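Local coordinates for protein alpha-glucosidase ([Eubacterium] rectale, PDB 6PNR) that hydrolyses glycosidic bonds as a family GH31 enzyme, a sulfoquinovosidase that probably releases sulfoquinovose from glycosides derived from plant sulfolipid, at residues W370-I375 with V427-K432; N320-N325 with V350-F355; S346-D351 with D398-Y403; K559-E564 with Y593-D598. One frame throughout, in Å; residues are numbered along the deposited sequence.

Contact 1 (W370-I375 with V427-K432)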
# COMPACT_ATOMS: atom_id res chain seq x y z
N TRP A 370 -37.73 -4.80 -18.43
CA TRP A 370 -38.36 -3.70 -17.70
C TRP A 370 -37.51 -2.44 -17.77
O TRP A 370 -38.02 -1.35 -18.03
CB TRP A 370 -38.60 -4.12 -16.25
CG TRP A 370 -39.14 -3.06 -15.33
CD1 TRP A 370 -40.42 -2.58 -15.29
CD2 TRP A 370 -38.43 -2.39 -14.27
NE1 TRP A 370 -40.55 -1.64 -14.29
CE2 TRP A 370 -39.34 -1.51 -13.64
CE3 TRP A 370 -37.12 -2.46 -13.79
CZ2 TRP A 370 -38.98 -0.70 -12.57
CZ3 TRP A 370 -36.76 -1.64 -12.71
CH2 TRP A 370 -37.69 -0.78 -12.12
N PHE A 371 -36.20 -2.57 -17.55
CA PHE A 371 -35.37 -1.37 -17.54
C PHE A 371 -35.22 -0.81 -18.95
O PHE A 371 -35.23 0.42 -19.15
CB PHE A 371 -34.01 -1.64 -16.90
CG PHE A 371 -33.39 -0.41 -16.26
CD1 PHE A 371 -32.60 0.45 -17.00
CD2 PHE A 371 -33.67 -0.09 -14.95
CE1 PHE A 371 -32.07 1.59 -16.42
CE2 PHE A 371 -33.14 1.05 -14.36
CZ PHE A 371 -32.34 1.89 -15.10
N LYS A 372 -35.11 -1.69 -19.94
CA LYS A 372 -35.17 -1.26 -21.33
C LYS A 372 -36.43 -0.46 -21.60
O LYS A 372 -36.38 0.60 -22.25
CB LYS A 372 -35.08 -2.49 -22.25
CG LYS A 372 -34.85 -2.16 -23.71
CD LYS A 372 -35.11 -3.37 -24.61
CE LYS A 372 -34.37 -4.61 -24.16
NZ LYS A 372 -34.58 -5.72 -25.15
N ASP A 373 -37.58 -0.91 -21.08
CA ASP A 373 -38.83 -0.19 -21.30
C ASP A 373 -38.84 1.16 -20.58
O ASP A 373 -39.47 2.11 -21.06
CB ASP A 373 -40.02 -1.03 -20.86
CG ASP A 373 -40.34 -2.17 -21.84
OD1 ASP A 373 -39.86 -2.14 -22.99
OD2 ASP A 373 -41.09 -3.09 -21.45
N ILE A 374 -38.16 1.25 -19.43
CA ILE A 374 -38.01 2.53 -18.73
C ILE A 374 -37.29 3.55 -19.62
O ILE A 374 -37.67 4.73 -19.67
CB ILE A 374 -37.26 2.31 -17.39
CG1 ILE A 374 -38.17 1.61 -16.38
CG2 ILE A 374 -36.73 3.64 -16.82
CD1 ILE A 374 -37.48 1.27 -15.09
N ILE A 375 -36.24 3.11 -20.32
CA ILE A 375 -35.52 4.01 -21.22
C ILE A 375 -36.40 4.40 -22.40
O ILE A 375 -36.49 5.59 -22.76
CB ILE A 375 -34.20 3.36 -21.69
CG1 ILE A 375 -33.29 3.02 -20.49
CG2 ILE A 375 -33.49 4.26 -22.72
CD1 ILE A 375 -32.06 2.19 -20.84
N VAL A 427 -32.27 1.36 -27.84
CA VAL A 427 -32.10 2.22 -29.00
C VAL A 427 -32.39 1.45 -30.28
O VAL A 427 -33.10 1.94 -31.17
CB VAL A 427 -30.69 2.83 -29.01
CG1 VAL A 427 -30.42 3.53 -30.32
CG2 VAL A 427 -30.54 3.81 -27.84
N LYS A 428 -31.86 0.23 -30.39
CA LYS A 428 -32.04 -0.54 -31.61
C LYS A 428 -33.51 -0.89 -31.85
O LYS A 428 -34.03 -0.71 -32.95
CB LYS A 428 -31.19 -1.81 -31.54
CG LYS A 428 -31.18 -2.64 -32.84
CD LYS A 428 -30.46 -3.97 -32.61
CE LYS A 428 -30.10 -4.68 -33.93
NZ LYS A 428 -28.70 -4.36 -34.40
N GLU A 429 -34.18 -1.41 -30.82
CA GLU A 429 -35.59 -1.78 -30.97
C GLU A 429 -36.45 -0.57 -31.29
O GLU A 429 -37.50 -0.70 -31.93
CB GLU A 429 -36.09 -2.48 -29.70
CG GLU A 429 -35.40 -3.82 -29.44
CD GLU A 429 -35.75 -4.43 -28.10
OE1 GLU A 429 -36.60 -3.84 -27.38
OE2 GLU A 429 -35.19 -5.49 -27.75
N SER A 430 -36.01 0.62 -30.87
CA SER A 430 -36.68 1.87 -31.22
C SER A 430 -36.36 2.33 -32.64
O SER A 430 -36.88 3.37 -33.06
CB SER A 430 -36.29 2.97 -30.22
OG SER A 430 -36.71 2.64 -28.90
N GLY A 431 -35.52 1.60 -33.37
CA GLY A 431 -35.13 2.01 -34.71
C GLY A 431 -34.29 3.26 -34.77
O GLY A 431 -34.34 3.97 -35.78
N LYS A 432 -33.49 3.54 -33.74
CA LYS A 432 -32.78 4.82 -33.64
C LYS A 432 -31.26 4.68 -33.62
O LYS A 432 -30.57 5.68 -33.41
CB LYS A 432 -33.25 5.59 -32.39
CG LYS A 432 -34.62 6.24 -32.54
CD LYS A 432 -34.63 7.14 -33.76
CE LYS A 432 -36.03 7.65 -34.08
NZ LYS A 432 -36.48 8.70 -33.12

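Contact 2 (N320-N325 with V350-F355)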
# COMPACT_ATOMS: atom_id res chain seq x y z
N ASN A 320 -28.78 5.62 -15.12
CA ASN A 320 -27.79 4.64 -14.68
C ASN A 320 -28.57 3.44 -14.14
O ASN A 320 -29.80 3.50 -14.02
CB ASN A 320 -26.78 5.25 -13.68
CG ASN A 320 -27.31 5.43 -12.23
OD1 ASN A 320 -28.03 4.58 -11.70
ND2 ASN A 320 -26.87 6.52 -11.57
N PRO A 321 -27.90 2.31 -13.90
CA PRO A 321 -28.67 1.07 -13.69
C PRO A 321 -29.10 0.84 -12.25
O PRO A 321 -29.40 -0.30 -11.87
CB PRO A 321 -27.71 -0.01 -14.17
CG PRO A 321 -26.38 0.51 -13.80
CD PRO A 321 -26.45 2.03 -13.91
N TYR A 322 -29.15 1.90 -11.44
CA TYR A 322 -29.56 1.81 -10.04
C TYR A 322 -30.74 2.74 -9.80
O TYR A 322 -31.02 3.64 -10.60
CB TYR A 322 -28.39 2.18 -9.11
CG TYR A 322 -27.06 1.59 -9.55
CD1 TYR A 322 -26.89 0.22 -9.69
CD2 TYR A 322 -25.97 2.41 -9.83
CE1 TYR A 322 -25.67 -0.33 -10.09
CE2 TYR A 322 -24.75 1.88 -10.22
CZ TYR A 322 -24.62 0.51 -10.37
OH TYR A 322 -23.42 -0.02 -10.77
N LEU A 323 -31.43 2.55 -8.68
CA LEU A 323 -32.61 3.35 -8.35
C LEU A 323 -32.60 3.68 -6.86
O LEU A 323 -32.55 2.77 -6.04
CB LEU A 323 -33.90 2.61 -8.72
CG LEU A 323 -34.08 2.39 -10.20
CD1 LEU A 323 -35.17 1.33 -10.46
CD2 LEU A 323 -34.41 3.74 -10.86
N VAL A 324 -32.64 4.97 -6.53
CA VAL A 324 -32.62 5.38 -5.12
C VAL A 324 -33.93 4.98 -4.45
O VAL A 324 -35.01 5.03 -5.06
CB VAL A 324 -32.34 6.89 -5.00
CG1 VAL A 324 -33.46 7.71 -5.66
CG2 VAL A 324 -32.15 7.31 -3.54
N ASN A 325 -33.85 4.60 -3.18
CA ASN A 325 -34.96 3.92 -2.51
C ASN A 325 -36.12 4.83 -2.11
O ASN A 325 -37.04 4.36 -1.44
CB ASN A 325 -34.45 3.15 -1.29
CG ASN A 325 -33.96 4.05 -0.18
OD1 ASN A 325 -33.80 5.25 -0.36
ND2 ASN A 325 -33.72 3.46 0.99
N VAL A 350 -27.27 -0.58 -1.89
CA VAL A 350 -25.89 -0.13 -1.97
C VAL A 350 -25.82 1.34 -1.56
O VAL A 350 -26.62 2.17 -2.02
CB VAL A 350 -25.33 -0.34 -3.39
CG1 VAL A 350 -23.88 0.18 -3.48
CG2 VAL A 350 -25.41 -1.83 -3.78
N ASP A 351 -24.84 1.66 -0.71
CA ASP A 351 -24.59 3.04 -0.28
C ASP A 351 -23.76 3.76 -1.33
O ASP A 351 -22.60 3.40 -1.58
CB ASP A 351 -23.87 3.03 1.07
CG ASP A 351 -23.62 4.43 1.62
OD1 ASP A 351 -24.12 5.42 1.05
OD2 ASP A 351 -22.90 4.56 2.64
N PHE A 352 -24.34 4.77 -1.96
CA PHE A 352 -23.63 5.55 -2.96
C PHE A 352 -23.07 6.85 -2.40
O PHE A 352 -22.53 7.67 -3.16
CB PHE A 352 -24.54 5.83 -4.16
CG PHE A 352 -24.70 4.65 -5.06
CD1 PHE A 352 -23.84 4.45 -6.12
CD2 PHE A 352 -25.67 3.69 -4.80
CE1 PHE A 352 -23.97 3.34 -6.94
CE2 PHE A 352 -25.80 2.58 -5.60
CZ PHE A 352 -24.95 2.39 -6.67
N GLY A 353 -23.18 7.05 -1.09
CA GLY A 353 -22.72 8.27 -0.44
C GLY A 353 -23.87 9.10 0.07
O GLY A 353 -24.28 10.07 -0.58
N GLU A 354 -24.42 8.72 1.23
CA GLU A 354 -25.53 9.40 1.89
C GLU A 354 -26.86 9.15 1.19
O GLU A 354 -27.84 9.87 1.45
CB GLU A 354 -25.27 10.91 2.05
CG GLU A 354 -24.00 11.19 2.88
CD GLU A 354 -23.41 12.60 2.72
OE1 GLU A 354 -24.11 13.54 2.28
OE2 GLU A 354 -22.23 12.77 3.08
N PHE A 355 -26.93 8.17 0.30
CA PHE A 355 -28.20 7.66 -0.20
C PHE A 355 -27.99 6.22 -0.66
O PHE A 355 -26.88 5.82 -0.98
CB PHE A 355 -28.80 8.54 -1.32
CG PHE A 355 -27.96 8.66 -2.58
CD1 PHE A 355 -26.91 9.57 -2.66
CD2 PHE A 355 -28.26 7.91 -3.70
CE1 PHE A 355 -26.17 9.70 -3.82
CE2 PHE A 355 -27.52 8.03 -4.88
CZ PHE A 355 -26.47 8.94 -4.94

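Contact 3 (S346-D351 with D398-Y403)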
# COMPACT_ATOMS: atom_id res chain seq x y z
N SER A 346 -33.65 -10.10 1.39
CA SER A 346 -34.02 -8.71 1.21
C SER A 346 -33.29 -8.11 0.00
O SER A 346 -32.28 -8.64 -0.47
CB SER A 346 -33.69 -7.89 2.46
OG SER A 346 -32.30 -7.94 2.76
N ASP A 347 -33.83 -7.00 -0.51
CA ASP A 347 -33.14 -6.29 -1.57
C ASP A 347 -31.84 -5.69 -1.05
O ASP A 347 -31.78 -5.15 0.06
CB ASP A 347 -34.01 -5.19 -2.16
CG ASP A 347 -35.21 -5.73 -2.91
OD1 ASP A 347 -35.16 -6.92 -3.29
OD2 ASP A 347 -36.18 -4.97 -3.11
N TYR A 348 -30.78 -5.83 -1.83
CA TYR A 348 -29.50 -5.26 -1.45
C TYR A 348 -29.55 -3.76 -1.73
O TYR A 348 -29.86 -3.34 -2.85
CB TYR A 348 -28.37 -5.94 -2.24
CG TYR A 348 -26.98 -5.74 -1.67
CD1 TYR A 348 -26.50 -4.47 -1.38
CD2 TYR A 348 -26.15 -6.83 -1.42
CE1 TYR A 348 -25.22 -4.29 -0.86
CE2 TYR A 348 -24.88 -6.65 -0.91
CZ TYR A 348 -24.42 -5.38 -0.63
OH TYR A 348 -23.16 -5.19 -0.11
N LEU A 349 -29.30 -2.95 -0.70
CA LEU A 349 -29.26 -1.50 -0.84
C LEU A 349 -27.80 -1.06 -0.77
O LEU A 349 -27.17 -1.17 0.28
CB LEU A 349 -30.10 -0.81 0.23
CG LEU A 349 -31.62 -0.88 -0.00
CD1 LEU A 349 -32.36 -0.05 1.02
CD2 LEU A 349 -31.97 -0.40 -1.40
N VAL A 350 -27.27 -0.58 -1.89
CA VAL A 350 -25.89 -0.13 -1.97
C VAL A 350 -25.82 1.34 -1.56
O VAL A 350 -26.62 2.17 -2.02
CB VAL A 350 -25.33 -0.34 -3.39
CG1 VAL A 350 -23.88 0.18 -3.48
CG2 VAL A 350 -25.41 -1.83 -3.78
N ASP A 351 -24.84 1.66 -0.71
CA ASP A 351 -24.59 3.04 -0.28
C ASP A 351 -23.76 3.76 -1.33
O ASP A 351 -22.60 3.40 -1.58
CB ASP A 351 -23.87 3.03 1.07
CG ASP A 351 -23.62 4.43 1.62
OD1 ASP A 351 -24.12 5.42 1.05
OD2 ASP A 351 -22.90 4.56 2.64
N ASP A 398 -20.15 -9.35 -1.52
CA ASP A 398 -20.11 -9.92 -0.18
C ASP A 398 -21.32 -10.80 0.08
O ASP A 398 -21.19 -11.93 0.56
CB ASP A 398 -19.98 -8.81 0.87
CG ASP A 398 -21.06 -7.73 0.74
OD1 ASP A 398 -21.94 -7.83 -0.14
OD2 ASP A 398 -21.02 -6.76 1.54
N ASP A 399 -22.52 -10.32 -0.25
CA ASP A 399 -23.73 -10.95 0.22
C ASP A 399 -24.86 -10.61 -0.76
O ASP A 399 -25.84 -9.94 -0.44
CB ASP A 399 -24.06 -10.50 1.65
CG ASP A 399 -25.27 -11.19 2.23
OD1 ASP A 399 -25.83 -12.08 1.55
OD2 ASP A 399 -25.65 -10.85 3.37
N ILE A 400 -24.73 -11.10 -1.99
CA ILE A 400 -25.66 -10.71 -3.04
C ILE A 400 -25.93 -11.92 -3.93
O ILE A 400 -25.07 -12.79 -4.12
CB ILE A 400 -25.11 -9.51 -3.84
CG1 ILE A 400 -26.19 -8.90 -4.72
CG2 ILE A 400 -23.88 -9.91 -4.63
CD1 ILE A 400 -25.86 -7.48 -5.19
N CYS A 401 -27.16 -11.97 -4.45
CA CYS A 401 -27.64 -13.08 -5.26
C CYS A 401 -28.20 -12.53 -6.56
O CYS A 401 -28.99 -11.58 -6.56
CB CYS A 401 -28.73 -13.89 -4.52
SG CYS A 401 -28.19 -14.65 -2.94
N LEU A 402 -27.78 -13.12 -7.67
CA LEU A 402 -28.23 -12.74 -9.00
C LEU A 402 -29.08 -13.85 -9.62
O LEU A 402 -28.82 -15.04 -9.41
CB LEU A 402 -27.03 -12.43 -9.90
CG LEU A 402 -26.20 -11.39 -9.16
CD1 LEU A 402 -24.82 -11.33 -9.71
CD2 LEU A 402 -26.88 -10.03 -9.23
N TYR A 403 -30.09 -13.44 -10.38
CA TYR A 403 -30.94 -14.38 -11.09
C TYR A 403 -30.13 -15.38 -11.90
O TYR A 403 -30.52 -16.55 -12.02
CB TYR A 403 -31.90 -13.61 -12.00
CG TYR A 403 -32.89 -14.48 -12.74
CD1 TYR A 403 -32.55 -15.08 -13.95
CD2 TYR A 403 -34.17 -14.69 -12.24
CE1 TYR A 403 -33.46 -15.87 -14.64
CE2 TYR A 403 -35.09 -15.49 -12.92
CZ TYR A 403 -34.73 -16.08 -14.12
OH TYR A 403 -35.63 -16.86 -14.80

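Contact 4 (K559-E564 with Y593-D598)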
# COMPACT_ATOMS: atom_id res chain seq x y z
N LYS A 559 -16.15 13.28 -39.74
CA LYS A 559 -17.17 12.33 -40.17
C LYS A 559 -16.55 11.15 -40.92
O LYS A 559 -16.98 10.01 -40.74
CB LYS A 559 -18.19 13.01 -41.07
CG LYS A 559 -19.35 13.70 -40.37
CD LYS A 559 -20.08 14.60 -41.38
CE LYS A 559 -21.25 15.32 -40.75
NZ LYS A 559 -21.78 16.39 -41.65
N THR A 560 -15.54 11.40 -41.77
CA THR A 560 -14.92 10.28 -42.47
C THR A 560 -14.17 9.37 -41.49
O THR A 560 -14.06 8.16 -41.73
CB THR A 560 -13.97 10.76 -43.58
OG1 THR A 560 -12.81 11.38 -43.02
CG2 THR A 560 -14.67 11.75 -44.52
N LEU A 561 -13.67 9.93 -40.38
CA LEU A 561 -13.00 9.11 -39.38
C LEU A 561 -13.99 8.26 -38.61
O LEU A 561 -13.74 7.07 -38.34
CB LEU A 561 -12.21 9.98 -38.40
CG LEU A 561 -11.19 10.96 -38.98
CD1 LEU A 561 -10.33 11.52 -37.87
CD2 LEU A 561 -10.31 10.30 -40.05
N VAL A 562 -15.12 8.84 -38.22
CA VAL A 562 -16.14 8.06 -37.52
C VAL A 562 -16.69 6.98 -38.44
O VAL A 562 -16.94 5.84 -38.02
CB VAL A 562 -17.25 8.99 -36.99
CG1 VAL A 562 -18.35 8.19 -36.32
CG2 VAL A 562 -16.65 10.03 -36.00
N GLU A 563 -16.85 7.30 -39.72
CA GLU A 563 -17.31 6.28 -40.66
C GLU A 563 -16.27 5.19 -40.84
O GLU A 563 -16.62 4.01 -40.94
CB GLU A 563 -17.66 6.93 -42.00
CG GLU A 563 -18.23 5.95 -43.01
CD GLU A 563 -18.68 6.64 -44.29
OE1 GLU A 563 -17.97 7.57 -44.74
OE2 GLU A 563 -19.75 6.26 -44.82
N GLU A 564 -14.99 5.56 -40.91
CA GLU A 564 -13.92 4.56 -40.96
C GLU A 564 -13.94 3.67 -39.72
O GLU A 564 -13.77 2.45 -39.82
CB GLU A 564 -12.56 5.25 -41.12
CG GLU A 564 -11.39 4.29 -41.41
CD GLU A 564 -10.04 4.99 -41.54
OE1 GLU A 564 -10.00 6.24 -41.55
OE2 GLU A 564 -9.01 4.27 -41.62
N TYR A 593 -1.47 11.94 -30.22
CA TYR A 593 -2.25 10.98 -30.99
C TYR A 593 -2.44 11.47 -32.42
O TYR A 593 -2.40 12.67 -32.69
CB TYR A 593 -3.64 10.71 -30.35
CG TYR A 593 -4.56 11.91 -30.22
CD1 TYR A 593 -4.54 12.73 -29.09
CD2 TYR A 593 -5.49 12.21 -31.22
CE1 TYR A 593 -5.41 13.82 -28.97
CE2 TYR A 593 -6.35 13.29 -31.11
CZ TYR A 593 -6.31 14.09 -29.98
OH TYR A 593 -7.18 15.17 -29.89
N LEU A 594 -2.61 10.51 -33.34
CA LEU A 594 -3.03 10.83 -34.70
C LEU A 594 -4.55 10.94 -34.70
O LEU A 594 -5.24 10.01 -34.28
CB LEU A 594 -2.55 9.78 -35.70
CG LEU A 594 -1.04 9.51 -35.69
CD1 LEU A 594 -0.61 8.37 -36.63
CD2 LEU A 594 -0.28 10.79 -36.02
N PHE A 595 -5.07 12.09 -35.13
CA PHE A 595 -6.50 12.33 -35.28
C PHE A 595 -6.84 11.90 -36.70
O PHE A 595 -6.76 12.68 -37.64
CB PHE A 595 -6.82 13.80 -35.01
CG PHE A 595 -8.28 14.16 -35.12
CD1 PHE A 595 -9.25 13.43 -34.45
CD2 PHE A 595 -8.67 15.28 -35.83
CE1 PHE A 595 -10.60 13.78 -34.53
CE2 PHE A 595 -10.01 15.65 -35.91
CZ PHE A 595 -10.97 14.89 -35.25
N GLY A 596 -7.17 10.62 -36.85
CA GLY A 596 -7.17 10.02 -38.18
C GLY A 596 -5.75 9.87 -38.71
O GLY A 596 -4.77 10.02 -38.00
N ARG A 597 -5.65 9.58 -40.01
CA ARG A 597 -4.33 9.45 -40.61
C ARG A 597 -3.70 10.80 -40.93
O ARG A 597 -2.48 10.88 -41.10
CB ARG A 597 -4.39 8.61 -41.90
CG ARG A 597 -3.00 8.14 -42.38
CD ARG A 597 -3.09 6.98 -43.37
NE ARG A 597 -3.70 7.40 -44.63
CZ ARG A 597 -3.02 7.96 -45.64
NH1 ARG A 597 -1.71 8.15 -45.53
NH2 ARG A 597 -3.65 8.31 -46.76
N ASP A 598 -4.48 11.86 -41.00
CA ASP A 598 -3.98 13.08 -41.60
C ASP A 598 -3.59 14.16 -40.59
O ASP A 598 -3.16 15.24 -41.02
CB ASP A 598 -5.01 13.64 -42.58
CG ASP A 598 -5.15 12.78 -43.83
OD1 ASP A 598 -4.56 11.69 -43.88
OD2 ASP A 598 -5.85 13.21 -44.77
O HOH W 1 -7.80 8.79 -41.83

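Contact 1 (W370-I375 with V427-K432)
Lys-372 and Glu-429 carry this contact as a salt bridge from NZ to OE2, 2.7 Å long. The ammonium comes in on the syn side of OE2 but 33° out of the carboxylate plane. Crossing the glutamate at about a right angle, the lysine chain bends at chi3 (-51°), which turns NZ to OE2 while its methylene CD lies alongside OE1 at 3.2 Å. A long, flexible lysine suits this place because its methylene stem can pack between the helices while its ammonium reaches the exposed Glu-429. Both ends have further partners: NZ also bridges to Glu-369 and Glu-425, and OE1 of Glu-429 forms a salt bridge with Lys-376, so each carboxylate oxygen has its own lysine. A methionine in place of Lys-372 would probably leave Glu-429 OE2 without its mate and three carboxylates close together with less to offset their charge. Just past Glu-429 the helix closes in a Schellman motif, where the N-H of Gly-431, at positive phi, donates to Lys-428 O (2.8 Å) and Lys-432 N bonds to Val-427 O (3.1 Å). The salt bridge ties helix 365-380 to the C-terminal end of helix 408-429, while Ile-375 and Val-427 pack on Trp-387 of the barrel strand 386-389.

Contact 2 (N320-N325 with V350-F355)
Tyr-322 meets Phe-352, and Val-324 meets Phe-355, at one side of a small three-stranded antiparallel sheet that follows a strand of the TIM barrel. Strands 322-324 and 349-351 are its outer members, and 356-359 runs between them. The tight part is aromatic. Phe-352 lays its CZ over one face of the Tyr-322 ring, toward the rim, with CZ only 3.3 Å from Tyr-322 CD2; the planes are tilted 39°, neither stacked nor edge-to-face. Pro-321 CG covers the opposite face, so the tyrosine ring is sandwiched, and a flat ring suits a place pressed from both faces. Packing is looser at the second pair, where Val-324 CG2 touches Phe-355 CD2 at 3.9 Å. Phe-355 is nevertheless buried; Phe-352 CB sits over one of its faces, Trp-289, which lines the inhibitor pocket, meets it edge-to-face, and the Phe-355 side chain lies about 5 Å from the bound inhibitor. Solvent begins at the turn, where Glu-354 is exposed. Gly-353 takes a conformation in which a side chain would jam against the preceding carbonyl. An Asx turn holds it: Gly-353 N reaches Asp-351 OD1 at 2.8 Å, from above the carboxylate plane.

Contact 3 (S346-D351 with D398-Y403)
Tyr-348 and Ile-400 mark the closest approach of the two backbones, their CA atoms 6.9 Å apart, where the lead-in to strand 349-351 passes an irregular loop. Tyr-348 does most of the work. With CG anti to the backbone N (chi1 -163°), its ring is swung across to the loop and its hydroxyl carried to Asp-398. The OH donates to Asp-398 OD1 (2.9 Å), which accepts with its syn lone pair, and OD2 lies close as well, at 3.1 Å from the OH. Asp-398 OD1 lies at the ring edge, and the carboxylate is turned 33° from the ring plane. A tyrosine suits the spot because a buried ring can still bring a polar end to the exposed Asp-398. Farther back along the same edge stands the carbonyl of Asp-399, its O 3.3 Å from Tyr-348 CD2. That oxygen is buried by the contact and finds no hydrogen-bonding partner, so the ring edge, with its slightly positive hydrogens, is probably a tolerable neighbour. Ile-400 adds the apolar share, its CB 3.8 Å from Tyr-348 CD2 and its CD1 reaching Tyr-348 CD2 and CG. A phenylalanine at Tyr-348 would probably keep this packing but leave Asp-398 OD1 without its hydroxyl donor. Asp-399 looks elsewhere, OD1 accepting from Ala-343 N, and neighbouring Lys-342 makes a cation-pi contact with the tyrosine. The loop runs from barrel strand 386-389 to helix 408-429, where Ile-400 rests on Pro-408, while beyond Tyr-348 strand 349-351 pairs with strand 356-359.

Contact 4 (K559-E564 with Y593-D598)
Leu-561 meets Phe-595 and Gly-596 in a contact that is chiefly apolar. Its CD1 methyl sits over one face of the Phe-595 ring, 4.1 Å from the centroid and 13° off the ring normal, a CH-pi interaction. A fully trans first torsion (chi1 -180°) at Phe-595 sets its ring where the methyl can lie over it. Leucine suits the helix here because its forked end serves two surfaces at once: besides the ring, CD1 presses on the backbone at Gly-596 N (3.4 Å), and CD2 lies 3.7 Å from Gly-596 CA. Glycine suits on two counts: its positive phi favours it, and a CB here would point at the helix and lie 2.5 Å from Leu-561 CD2. The two segments belong to different parts of the enzyme: the long helix 538-568 follows the barrel strands, whereas strand 593-595 belongs to an antiparallel sheet of the C-terminal region, where it forms a beta hairpin with strand 599-601. Polar links run along the border of the apolar patch. A water accepts from Arg-597 N at 2.9 Å and gives a weak bond to Glu-564 OE1. From the helix turn before Leu-561, the hydroxyl of Tyr-557 bonds both to Phe-595 O and to Asp-598 N, joining the hairpin to the helix. Two salt bridges flank the patch: Glu-564 OE1 with Arg-574, and Asp-598 OD1 with Arg-649 on strand 646-649. The second oxygens are also engaged, OD2 of Asp-598 with Ser-652 and OE2 of Glu-564 with His-570.

Overall arrangement
Contacts 2, 3 and 1 lie in the TIM-barrel region. Contacts 2 and 3, with centres 12 Å apart, share Val-350 and Asp-351 of strand 349-351: contact 3 ties the approach to this strand to the loop before helix 408-429, and contact 2 packs the residues after it against strand 322-324, near the inhibitor. Contact 1 follows contact 2 along the chain and alternates with contact 3; its centre is 22 Å from that of contact 2, yet Phe-371 CZ touches Asn-320 O at 3.2 Å, linking helix 365-380 to the sheet's entry. Contact 4 comes last, its centre 39 Å from that of contact 2, on the opposite side of the chain's centre, and joins the barrel region to the C-terminal domain.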